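Local coordinates for ribosomal RNA small subunit methyltransferase E (Thermotoga maritima, PDB 1Z85), which probably methylates the N3 position of a specific uridine in 16S ribosomal RNA, using S-adenosyl-L-methionine as methyl donor, at the interface of chains A and B. Coordinates in Å, arbitrary orientation; residue numbers count along the deposited sequence, not the author numbering. Chains: chain A/B, hypothetical protein TM1380.

The interface of chains A and B. Residues chain A 105, 108-109, 221, 225, 234; chain B 214-215, 218, 222.
Helix 96-108 of chain A, through A:Glu108, meets the N-terminal turn of helix 216-230 of chain B at B:Thr218. The loop before that helix, with B:Leu214 and B:Arg215, packs against A:Glu108. Helix 216-230 of chain A, A:Leu109 and the C-terminal A:Ile234 also contribute. The patch is part of a two-fold symmetric interface between copies of an alpha/beta-knot methyltransferase, a fold that typically works as a dimer. The carboxylate end of A:Glu108 meets the hydroxyl end of B:Thr218 head-on. CG of A:Glu108 lies anti to its backbone N (chi1 168°), and the extended chain carries the carboxylate across to chain B. There B:Thr218 OG1 donates a hydrogen bond of 2.7 Å to A:Glu108 OE2. The hydroxyl comes on the syn side, 29° out of the carboxylate plane. The other oxygen, A:Glu108 OE1, forms a salt bridge of 2.9 Å with A:Lys105 NZ within chain A. The lysine nitrogen lies nearly in line with the C-O bond. Water 1 links A:Lys105 NZ to B:Thr218 OG1, closing a polar ring across the contact. With both oxygens engaged, the carboxylate is likely to be hindered from turning. An alanine in place of A:Glu108 would probably leave the B:Thr218 hydroxyl without its acceptor and A:Lys105 without its paired charge. B:Leu214 lies roughly perpendicular across the A:Glu108 chain, with its CD2 4.0 Å from A:Glu108 CG. Its other methyl, CD1, lies 4.1 Å from A:Ile234 CD1. The methyl branch of B:Thr218, CG2, packs 3.8 Å from A:Ile221 CG2 and also touches A:Leu109 CD2. One helical turn further on, B:Leu222 CD1 lies against the bare backbone of A:Gly225, 3.7 Å from its CA.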
ATOM      1  N   LYS A 105       4.171   8.341   1.331  1.00 38.03           N
ATOM      2  CA  LYS A 105       4.444   7.576   0.140  1.00 40.37           C
ATOM      3  C   LYS A 105       5.341   8.326  -0.800  1.00 39.31           C
ATOM      4  O   LYS A 105       6.200   7.742  -1.389  1.00 37.16           O
ATOM      5  CB  LYS A 105       3.127   7.202  -0.579  1.00 37.28           C
ATOM      6  CG  LYS A 105       2.229   6.218   0.148  1.00 40.33           C
ATOM      7  CD  LYS A 105       2.931   4.982   0.789  1.00 41.36           C
ATOM      8  CE  LYS A 105       3.084   5.182   2.260  1.00 46.81           C
ATOM      9  NZ  LYS A 105       3.415   3.949   2.996  1.00 39.78           N
ATOM     10  N   GLU A 108       8.804   7.752   0.611  1.00 36.92           N
ATOM     11  CA  GLU A 108       9.259   6.378   0.471  1.00 39.24           C
ATOM     12  C   GLU A 108       9.476   5.931  -0.977  1.00 38.80           C
ATOM     13  O   GLU A 108      10.313   5.072  -1.271  1.00 35.52           O
ATOM     14  CB  GLU A 108       8.175   5.510   1.114  1.00 42.94           C
ATOM     15  CG  GLU A 108       8.271   4.013   0.854  1.00 47.57           C
ATOM     16  CD  GLU A 108       7.062   3.188   1.406  1.00 49.36           C
ATOM     17  OE1 GLU A 108       6.089   3.752   1.954  1.00 49.53           O
ATOM     18  OE2 GLU A 108       7.128   1.949   1.287  1.00 46.83           O
ATOM     19  N   LEU A 109       8.705   6.481  -1.914  1.00 34.83           N
ATOM     20  CA  LEU A 109       8.791   6.058  -3.332  1.00 37.17           C
ATOM     21  C   LEU A 109       9.729   6.924  -4.184  1.00 39.14           C
ATOM     22  O   LEU A 109       9.776   6.822  -5.418  1.00 43.98           O
ATOM     23  CB  LEU A 109       7.385   5.992  -3.927  1.00 34.17           C
ATOM     24  CG  LEU A 109       6.494   4.994  -3.184  1.00 34.86           C
ATOM     25  CD1 LEU A 109       5.044   5.068  -3.617  1.00 39.63           C
ATOM     26  CD2 LEU A 109       7.036   3.605  -3.360  1.00 37.16           C
ATOM     27  N   ILE A 221      -0.342   3.730  -3.799  1.00 42.67           N
ATOM     28  CA  ILE A 221       0.926   2.983  -3.814  1.00 41.20           C
ATOM     29  C   ILE A 221       1.197   2.314  -5.166  1.00 42.67           C
ATOM     30  O   ILE A 221       2.292   2.368  -5.720  1.00 42.25           O
ATOM     31  CB  ILE A 221       0.883   1.881  -2.726  1.00 42.47           C
ATOM     32  CG1 ILE A 221       0.948   2.499  -1.336  1.00 39.92           C
ATOM     33  CG2 ILE A 221       2.027   0.826  -2.909  1.00 44.96           C
ATOM     34  CD1 ILE A 221       0.674   1.491  -0.182  1.00 47.11           C
ATOM     35  N   GLY A 225       3.999   4.135  -7.097  1.00 37.32           N
ATOM     36  CA  GLY A 225       5.049   3.143  -7.119  1.00 36.14           C
ATOM     37  C   GLY A 225       5.452   2.625  -8.483  1.00 34.66           C
ATOM     38  O   GLY A 225       6.612   2.319  -8.714  1.00 36.99           O
ATOM     39  N   ILE A 234      13.063   4.033  -7.416  1.00 51.03           N
ATOM     40  CA  ILE A 234      13.164   2.981  -6.419  1.00 52.13           C
ATOM     41  C   ILE A 234      13.612   1.689  -7.123  1.00 55.26           C
ATOM     42  O   ILE A 234      13.511   1.537  -8.354  1.00 51.32           O
ATOM     43  CB  ILE A 234      11.833   2.680  -5.678  1.00 50.86           C
ATOM     44  CG1 ILE A 234      10.746   2.211  -6.644  1.00 50.87           C
ATOM     45  CG2 ILE A 234      11.377   3.874  -4.898  1.00 53.99           C
ATOM     46  CD1 ILE A 234       9.400   2.078  -6.006  1.00 54.11           C
ATOM     47  OXT ILE A 234      14.047   0.779  -6.410  1.00 57.03           O
TER
ATOM     48  N   LEU B 214      12.073  -1.915  -0.153  1.00 60.27           N
ATOM     49  CA  LEU B 214      10.869  -1.226   0.362  1.00 58.26           C
ATOM     50  C   LEU B 214      10.255  -1.867   1.623  1.00 53.87           C
ATOM     51  O   LEU B 214      10.471  -3.039   1.885  1.00 50.46           O
ATOM     52  CB  LEU B 214       9.775  -1.201  -0.713  1.00 59.44           C
ATOM     53  CG  LEU B 214       9.955  -0.257  -1.894  1.00 57.95           C
ATOM     54  CD1 LEU B 214       8.929  -0.641  -2.972  1.00 61.05           C
ATOM     55  CD2 LEU B 214       9.882   1.243  -1.459  1.00 59.08           C
ATOM     56  N   ARG B 215       9.522  -1.040   2.382  1.00 50.90           N
ATOM     57  CA  ARG B 215       8.505  -1.454   3.359  1.00 49.38           C
ATOM     58  C   ARG B 215       7.745  -2.663   2.833  1.00 45.26           C
ATOM     59  O   ARG B 215       7.291  -2.671   1.691  1.00 40.15           O
ATOM     60  CB  ARG B 215       7.509  -0.299   3.550  1.00 50.94           C
ATOM     61  CG  ARG B 215       6.944  -0.078   4.950  1.00 54.64           C
ATOM     62  CD  ARG B 215       6.883   1.461   5.295  1.00 53.05           C
ATOM     63  N   THR B 218       4.311  -2.078   1.167  1.00 42.16           N
ATOM     64  CA  THR B 218       4.463  -1.424  -0.146  1.00 40.17           C
ATOM     65  C   THR B 218       4.965  -2.382  -1.229  1.00 40.03           C
ATOM     66  O   THR B 218       4.398  -2.450  -2.340  1.00 41.34           O
ATOM     67  CB  THR B 218       5.369  -0.192   0.002  1.00 41.22           C
ATOM     68  OG1 THR B 218       4.798   0.674   0.976  1.00 38.47           O
ATOM     69  CG2 THR B 218       5.489   0.587  -1.287  1.00 39.07           C
ATOM     70  N   LEU B 222       2.779  -3.389  -4.501  1.00 39.61           N
ATOM     71  CA  LEU B 222       3.353  -3.047  -5.781  1.00 37.65           C
ATOM     72  C   LEU B 222       3.595  -4.294  -6.640  1.00 39.90           C
ATOM     73  O   LEU B 222       3.319  -4.322  -7.846  1.00 43.02           O
ATOM     74  CB  LEU B 222       4.634  -2.274  -5.551  1.00 37.97           C
ATOM     75  CG  LEU B 222       5.156  -1.520  -6.738  1.00 40.72           C
ATOM     76  CD1 LEU B 222       4.130  -0.485  -7.194  1.00 45.74           C
ATOM     77  CD2 LEU B 222       6.488  -0.915  -6.310  1.00 31.92           C
TER
HETATM   78  O   HOH W   1       2.855   1.086   2.711  1.00 45.72           O